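Local structure of polyhedrin (Orgyia pseudotsugata cypovirus 5, 5A8U) at residues L36-T39 with N40-Q44; L58-Q61 with L62-F65; E230-A233 with V234-F238. The protein builds the crystalline occlusion bodies, or polyhedra, that protect the virus from the outside environment until insect larvae ingest them. One frame throughout, in Å; residues are numbered along the deposited sequence.

Contact 1 of 3, residues L36-T39 with N40-Q44; sequences LKYT and NGVVQ
The turn of the beta hairpin made by strands 30-37 and 43-50 brings Tyr38 against Val42 and Gln44. Two backbone bonds fix the antiparallel hydrogen-bonded pair Leu36-Gln44: Leu36 N to Gln44 O at 2.8 Å and Gln44 N to Leu36 O. Beyond it Tyr38 N donates to Val42 O, and a type I turn from Tyr38 to Gly41 closes with Gly41 N on Tyr38 O (3.0 Å). Asn40 adds an Asx turn, its OD1 accepting from Val42 N at 3.0 Å, and a water donates to both Tyr38 O and Val42 O. With CG anti to its carbonyl carbon (chi1 -56°), the Tyr38 ring lies back along the second strand: Val42 O and Gln44 CB lie at its edge, near its plane, CE1 being 3.7 Å from Gln44 CB. The extended Gln44 side chain reaches the phenol, NE2 donating in a bent bond to Tyr38 OH at 2.9 Å, close to the amide plane, which stands 57° from the ring, and also to Lys64 O. Tyr38 OH also bonds Met63 O, and Gln44 OE1 accepts from Asn67 and Asn70. On the other sheet face Lys37 and Val43 meet helix 230-241, while strand 223-227 flanks Val43.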
loop_
_atom_site.group_PDB
_atom_site.type_symbol
_atom_site.label_atom_id
_atom_site.label_comp_id
_atom_site.label_asym_id
_atom_site.label_seq_id
_atom_site.Cartn_x
_atom_site.Cartn_y
_atom_site.Cartn_z
ATOM N N LEU A 36 18.860 -1.279 4.001
ATOM C CA LEU A 36 19.006 -2.022 5.253
ATOM C C LEU A 36 20.249 -2.879 5.202
ATOM O O LEU A 36 20.519 -3.500 4.181
ATOM C CB LEU A 36 17.790 -2.907 5.476
ATOM C CG LEU A 36 16.512 -2.073 5.603
ATOM C CD1 LEU A 36 15.289 -2.949 5.443
ATOM C CD2 LEU A 36 16.490 -1.380 6.965
ATOM N N LYS A 37 21.007 -2.910 6.298
ATOM C CA LYS A 37 22.278 -3.626 6.286
ATOM C C LYS A 37 22.241 -4.802 7.250
ATOM O O LYS A 37 21.751 -4.660 8.380
ATOM C CB LYS A 37 23.409 -2.675 6.673
ATOM C CG LYS A 37 23.392 -1.372 5.864
ATOM C CD LYS A 37 24.730 -0.663 6.003
ATOM C CE LYS A 37 25.816 -1.471 5.317
ATOM N NZ LYS A 37 27.129 -0.764 5.342
ATOM N N TYR A 38 22.762 -5.941 6.795
ATOM C CA TYR A 38 22.722 -7.195 7.545
ATOM C C TYR A 38 24.141 -7.661 7.814
ATOM O O TYR A 38 25.060 -7.298 7.091
ATOM C CB TYR A 38 21.906 -8.275 6.795
ATOM C CG TYR A 38 20.514 -7.764 6.512
ATOM C CD1 TYR A 38 20.263 -6.990 5.379
ATOM C CD2 TYR A 38 19.472 -7.984 7.402
ATOM C CE1 TYR A 38 19.025 -6.467 5.140
ATOM C CE2 TYR A 38 18.215 -7.460 7.169
ATOM C CZ TYR A 38 18.001 -6.711 6.033
ATOM O OH TYR A 38 16.770 -6.195 5.776
ATOM N N THR A 39 24.309 -8.438 8.875
ATOM C CA THR A 39 25.649 -8.797 9.329
ATOM C C THR A 39 26.357 -9.789 8.406
ATOM O O THR A 39 27.554 -10.005 8.544
ATOM C CB THR A 39 25.625 -9.342 10.769
ATOM O OG1 THR A 39 24.753 -10.471 10.834
ATOM C CG2 THR A 39 25.117 -8.246 11.706
ATOM N N ASN A 40 25.623 -10.371 7.462
ATOM C CA ASN A 40 26.237 -11.198 6.416
ATOM C C ASN A 40 26.652 -10.393 5.167
ATOM O O ASN A 40 27.084 -10.967 4.166
ATOM C CB ASN A 40 25.310 -12.350 6.032
ATOM C CG ASN A 40 23.999 -11.871 5.464
ATOM O OD1 ASN A 40 23.804 -10.670 5.252
ATOM N ND2 ASN A 40 23.104 -12.813 5.164
ATOM N N GLY A 41 26.529 -9.071 5.242
ATOM C CA GLY A 41 26.945 -8.192 4.158
ATOM C C GLY A 41 25.813 -7.842 3.203
ATOM O O GLY A 41 25.942 -6.933 2.393
ATOM N N VAL A 42 24.706 -8.577 3.261
ATOM C CA VAL A 42 23.580 -8.286 2.377
ATOM C C VAL A 42 23.077 -6.856 2.608
ATOM O O VAL A 42 23.068 -6.356 3.744
ATOM C CB VAL A 42 22.425 -9.301 2.591
ATOM C CG1 VAL A 42 21.121 -8.818 1.924
ATOM C CG2 VAL A 42 22.841 -10.682 2.086
ATOM N N VAL A 43 22.693 -6.182 1.522
ATOM C CA VAL A 43 21.939 -4.937 1.672
ATOM C C VAL A 43 20.584 -5.102 1.008
ATOM O O VAL A 43 20.488 -5.659 -0.096
ATOM C CB VAL A 43 22.700 -3.674 1.146
ATOM C CG1 VAL A 43 23.901 -3.363 2.040
ATOM C CG2 VAL A 43 23.122 -3.830 -0.315
ATOM N N GLN A 44 19.533 -4.671 1.705
ATOM C CA GLN A 44 18.196 -4.712 1.128
ATOM C C GLN A 44 17.759 -3.295 0.841
ATOM O O GLN A 44 17.805 -2.435 1.724
ATOM C CB GLN A 44 17.191 -5.402 2.062
ATOM C CG GLN A 44 15.820 -5.597 1.394
ATOM C CD GLN A 44 14.898 -6.520 2.181
ATOM O OE1 GLN A 44 14.006 -7.142 1.594
ATOM N NE2 GLN A 44 15.099 -6.614 3.504
HETATM O O HOH W 1 25.347 -5.137 5.081
#

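Contact 2 of 3, residues L58-Q61 with L62-F65; sequences LNRQ and LMKF
Leu62 and Met63 are the residues most covered by this contact, and both reach back to Leu58, the last residue of the preceding strand. Leu58 divides its side chain between them. Its CD2 touches Leu62 CB at 3.9 Å, whereas its CB meets Met63 SD at 3.7 Å; in each case the side chains cross at about a right angle. Chi2 (-70°) turns the Met63 sulfur to Leu58, while CG passes 3.2 Å from Asn59 O. Its CB has a different neighbour, lying over one face of the Arg60 guanidinium, 3.9 Å from NH1. The guanidinium itself is held by Pro188 O at NH1 and by a salt bridge from NH2 to Asp106.

Asn59 occupies the N-cap position, and its carbonyl oxygen accepts from Met63 N at 2.9 Å and, weakly, from Leu62 N. One further backbone bond, Lys64 N to Arg60 O at 3.1 Å, completes the turn before Lys64 leaves helical geometry. The Lys64 side chain starts back over that turn, with CG 3.4 Å from Arg60 O, and ends with NZ bonded to Pro66 O and Ile77 O. Two side-chain amides cross the subunit boundary: Asn59 ND2 donates to Thr222 O of the second subunit, and Gln61 NE2 to Ser224 O and Met69 O of that same subunit.

The helix follows directly on strand 53-58, whose Leu58 pairs through its backbone with Ile190 of strand 189-195. Leu58 also packs on Tyr46 and Trp48 of strand 43-50 and on Val34 of strand 30-37, and Met63 rests on Leu36, so the turn joins the three-stranded sheet to the six-stranded one.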
loop_
_atom_site.group_PDB
_atom_site.type_symbol
_atom_site.label_atom_id
_atom_site.label_comp_id
_atom_site.label_asym_id
_atom_site.label_seq_id
_atom_site.Cartn_x
_atom_site.Cartn_y
_atom_site.Cartn_z
ATOM N N LEU A 58 7.844 0.745 6.596
ATOM C CA LEU A 58 8.210 -0.661 6.512
ATOM C C LEU A 58 7.931 -1.301 7.861
ATOM O O LEU A 58 8.444 -0.834 8.883
ATOM C CB LEU A 58 9.695 -0.828 6.192
ATOM C CG LEU A 58 10.179 -0.298 4.848
ATOM C CD1 LEU A 58 11.702 -0.321 4.831
ATOM C CD2 LEU A 58 9.600 -1.133 3.705
ATOM N N ASN A 59 7.120 -2.354 7.884
ATOM C CA ASN A 59 6.967 -3.101 9.131
ATOM C C ASN A 59 8.027 -4.199 9.272
ATOM O O ASN A 59 8.913 -4.337 8.407
ATOM C CB ASN A 59 5.540 -3.638 9.309
ATOM C CG ASN A 59 5.144 -4.638 8.244
ATOM O OD1 ASN A 59 5.975 -5.082 7.434
ATOM N ND2 ASN A 59 3.865 -5.023 8.252
ATOM N N ARG A 60 7.980 -4.980 10.356
ATOM C CA ARG A 60 9.076 -5.936 10.568
ATOM C C ARG A 60 9.171 -6.964 9.445
ATOM O O ARG A 60 10.275 -7.402 9.087
ATOM C CB ARG A 60 8.999 -6.642 11.941
ATOM C CG ARG A 60 9.615 -5.850 13.112
ATOM C CD ARG A 60 11.034 -5.263 12.829
ATOM N NE ARG A 60 12.147 -6.218 12.936
ATOM C CZ ARG A 60 13.433 -5.857 12.881
ATOM N NH1 ARG A 60 13.751 -4.573 12.738
ATOM N NH2 ARG A 60 14.407 -6.761 12.988
ATOM N N GLN A 61 8.037 -7.314 8.848
ATOM C CA GLN A 61 8.058 -8.297 7.762
ATOM C C GLN A 61 8.924 -7.845 6.586
ATOM O O GLN A 61 9.518 -8.675 5.903
ATOM C CB GLN A 61 6.642 -8.605 7.269
ATOM C CG GLN A 61 5.879 -9.561 8.181
ATOM C CD GLN A 61 5.060 -8.867 9.257
ATOM O OE1 GLN A 61 5.332 -7.719 9.601
ATOM N NE2 GLN A 61 4.076 -9.581 9.824
ATOM N N LEU A 62 8.995 -6.535 6.358
ATOM C CA LEU A 62 9.859 -5.997 5.304
ATOM C C LEU A 62 11.216 -5.469 5.801
ATOM O O LEU A 62 12.134 -5.299 5.005
ATOM C CB LEU A 62 9.126 -4.923 4.488
ATOM C CG LEU A 62 7.954 -5.485 3.661
ATOM C CD1 LEU A 62 7.318 -4.399 2.798
ATOM C CD2 LEU A 62 8.410 -6.641 2.784
ATOM N N MET A 63 11.343 -5.207 7.102
ATOM C CA MET A 63 12.640 -4.782 7.633
ATOM C C MET A 63 13.631 -5.944 7.660
ATOM O O MET A 63 14.839 -5.740 7.542
ATOM C CB MET A 63 12.497 -4.214 9.049
ATOM C CG MET A 63 11.722 -2.906 9.119
ATOM S SD MET A 63 12.631 -1.505 8.405
ATOM C CE MET A 63 13.931 -1.307 9.640
ATOM N N LYS A 64 13.114 -7.154 7.861
ATOM C CA LYS A 64 13.943 -8.352 7.903
ATOM C C LYS A 64 14.304 -8.869 6.509
ATOM O O LYS A 64 13.709 -8.485 5.501
ATOM C CB LYS A 64 13.258 -9.464 8.719
ATOM C CG LYS A 64 12.081 -10.102 8.004
ATOM C CD LYS A 64 11.439 -11.175 8.872
ATOM C CE LYS A 64 10.450 -12.002 8.092
ATOM N NZ LYS A 64 11.116 -13.063 7.291
ATOM N N PHE A 65 15.309 -9.724 6.470
ATOM C CA PHE A 65 15.654 -10.471 5.268
ATOM C C PHE A 65 15.782 -11.952 5.653
ATOM O O PHE A 65 16.248 -12.257 6.754
ATOM C CB PHE A 65 16.974 -9.968 4.673
ATOM C CG PHE A 65 17.390 -10.730 3.460
ATOM C CD1 PHE A 65 16.819 -10.437 2.227
ATOM C CD2 PHE A 65 18.301 -11.767 3.554
ATOM C CE1 PHE A 65 17.175 -11.157 1.093
ATOM C CE2 PHE A 65 18.665 -12.493 2.421
ATOM C CZ PHE A 65 18.102 -12.179 1.189
#

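Contact 3 of 3, residues E230-A233 with V234-F238; sequences EKVA and VENFF
Lys231 and Glu235 form a salt bridge one turn apart on helix 230-241, and the glutamate can be traced outward from its backbone. Its CB lies 3.9 Å from Lys231 O. CG stands between the backbone N and the carbonyl carbon (chi1 73°), which directs the chain back over the preceding turn, where CG is 3.6 Å from Val232 O. CD comes within 3.2 Å of Lys231 NZ, and OE1 takes the ammonium bond at 2.7 Å. The approach is from above the carboxylate plane, 41° out of it. OE2 lies 3.2 Å from the same Lys231 NZ. The lysine meets the carboxylate by bending at chi2 (-88°), and its CE also runs close to OE1. A water donates to Lys231 O and, weakly, to Glu235 OE1.

Along the same stretch the helix changes its winding. Val234 N, Glu235 N and Asn236 N bond to the carbonyls four residues earlier, as in an alpha helix, but Ala233 O accepts twice: from Phe237 N at 2.9 Å and from Phe238 N at 3.2 Å. The second bond spans five residues and marks a pi-type turn at 234-238.

Phe237 turns an edge to its neighbour, CD2 lying 3.7 Å above the centre of the Phe238 ring; separately, its ring stacks on Phe223. Phe238 reaches Thr33 and Val35 of strand 30-37. At the start of the helix Glu230 lies alongside Val234 and gives its carboxylate to Tyr245 OH and Ser248 N. Beside the phenylalanines, Asn236 O accepts from Arg92 of the third subunit.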
loop_
_atom_site.group_PDB
_atom_site.type_symbol
_atom_site.label_atom_id
_atom_site.label_comp_id
_atom_site.label_asym_id
_atom_site.label_seq_id
_atom_site.Cartn_x
_atom_site.Cartn_y
_atom_site.Cartn_z
ATOM N N GLU A 230 27.203 -4.389 -0.697
ATOM C CA GLU A 230 27.064 -3.001 -1.091
ATOM C C GLU A 230 27.769 -2.726 -2.419
ATOM O O GLU A 230 27.289 -1.941 -3.228
ATOM C CB GLU A 230 27.620 -2.115 0.031
ATOM C CG GLU A 230 27.893 -0.673 -0.336
ATOM C CD GLU A 230 28.374 0.101 0.874
ATOM O OE1 GLU A 230 29.595 0.109 1.140
ATOM O OE2 GLU A 230 27.510 0.641 1.588
ATOM N N LYS A 231 28.919 -3.366 -2.640
ATOM C CA LYS A 231 29.680 -3.143 -3.865
ATOM C C LYS A 231 28.829 -3.432 -5.097
ATOM O O LYS A 231 28.738 -2.616 -6.024
ATOM C CB LYS A 231 30.934 -4.022 -3.827
ATOM C CG LYS A 231 31.858 -3.874 -5.029
ATOM C CD LYS A 231 31.471 -4.808 -6.150
ATOM C CE LYS A 231 32.589 -4.863 -7.195
ATOM N NZ LYS A 231 32.086 -5.463 -8.453
ATOM N N VAL A 232 28.176 -4.586 -5.094
ATOM C CA VAL A 232 27.322 -4.966 -6.206
ATOM C C VAL A 232 26.088 -4.052 -6.334
ATOM O O VAL A 232 25.697 -3.654 -7.424
ATOM C CB VAL A 232 26.903 -6.451 -6.094
ATOM C CG1 VAL A 232 25.902 -6.798 -7.188
ATOM C CG2 VAL A 232 28.154 -7.342 -6.163
ATOM N N ALA A 233 25.468 -3.722 -5.210
ATOM C CA ALA A 233 24.340 -2.801 -5.221
ATOM C C ALA A 233 24.700 -1.471 -5.881
ATOM O O ALA A 233 23.930 -0.943 -6.677
ATOM C CB ALA A 233 23.861 -2.549 -3.796
ATOM N N VAL A 234 25.854 -0.920 -5.509
ATOM C CA VAL A 234 26.245 0.384 -6.035
ATOM C C VAL A 234 26.468 0.324 -7.545
ATOM O O VAL A 234 26.008 1.188 -8.285
ATOM C CB VAL A 234 27.470 0.938 -5.301
ATOM C CG1 VAL A 234 28.017 2.139 -6.033
ATOM C CG2 VAL A 234 27.075 1.320 -3.880
ATOM N N GLU A 235 27.174 -0.696 -8.029
ATOM C CA GLU A 235 27.478 -0.713 -9.457
ATOM C C GLU A 235 26.282 -1.062 -10.328
ATOM O O GLU A 235 26.161 -0.543 -11.426
ATOM C CB GLU A 235 28.674 -1.616 -9.780
ATOM C CG GLU A 235 28.402 -3.096 -9.680
ATOM C CD GLU A 235 29.675 -3.912 -9.902
ATOM O OE1 GLU A 235 30.767 -3.393 -9.589
ATOM O OE2 GLU A 235 29.582 -5.055 -10.404
ATOM N N ASN A 236 25.389 -1.916 -9.837
ATOM C CA ASN A 236 24.269 -2.372 -10.657
ATOM C C ASN A 236 22.926 -1.665 -10.471
ATOM O O ASN A 236 22.062 -1.752 -11.336
ATOM C CB ASN A 236 24.111 -3.900 -10.566
ATOM C CG ASN A 236 25.260 -4.627 -11.250
ATOM O OD1 ASN A 236 25.966 -4.043 -12.094
ATOM N ND2 ASN A 236 25.468 -5.890 -10.889
ATOM N N PHE A 237 22.766 -0.949 -9.367
ATOM C CA PHE A 237 21.546 -0.191 -9.139
ATOM C C PHE A 237 21.814 1.308 -8.962
ATOM O O PHE A 237 21.366 2.115 -9.780
ATOM C CB PHE A 237 20.739 -0.740 -7.939
ATOM C CG PHE A 237 19.508 0.069 -7.648
ATOM C CD1 PHE A 237 18.437 0.048 -8.533
ATOM C CD2 PHE A 237 19.444 0.902 -6.546
ATOM C CE1 PHE A 237 17.300 0.818 -8.304
ATOM C CE2 PHE A 237 18.302 1.686 -6.301
ATOM C CZ PHE A 237 17.237 1.653 -7.188
ATOM N N PHE A 238 22.518 1.691 -7.897
ATOM C CA PHE A 238 22.635 3.121 -7.583
ATOM C C PHE A 238 23.353 3.929 -8.638
ATOM O O PHE A 238 22.865 4.967 -9.082
ATOM C CB PHE A 238 23.315 3.344 -6.230
ATOM C CG PHE A 238 22.467 2.924 -5.077
ATOM C CD1 PHE A 238 21.460 3.761 -4.604
ATOM C CD2 PHE A 238 22.621 1.672 -4.496
ATOM C CE1 PHE A 238 20.647 3.366 -3.557
ATOM C CE2 PHE A 238 21.805 1.273 -3.439
ATOM C CZ PHE A 238 20.824 2.123 -2.969
HETATM O O HOH W 2 30.909 -1.091 -6.978
#

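Contacts 1, 2 and 3 follow in that order along the chain, and all three gather around strands 30-37 and 43-50 of the six-stranded sheet. Contact 1 is the hub: its centre lies about 13 Å from each of the others. On the face of Leu36 and Gln44, with Tyr38, it meets helix 60-63 and the residue after it; on the face of Lys37 and Val43 it meets helix 230-241. Contacts 2 and 3 do not touch, their nearest atoms being about 12 Å apart. Contact 2 borders the second subunit and contact 3 the third, so the hairpin end lies between elements that face different neighbours in the three-chain assembly.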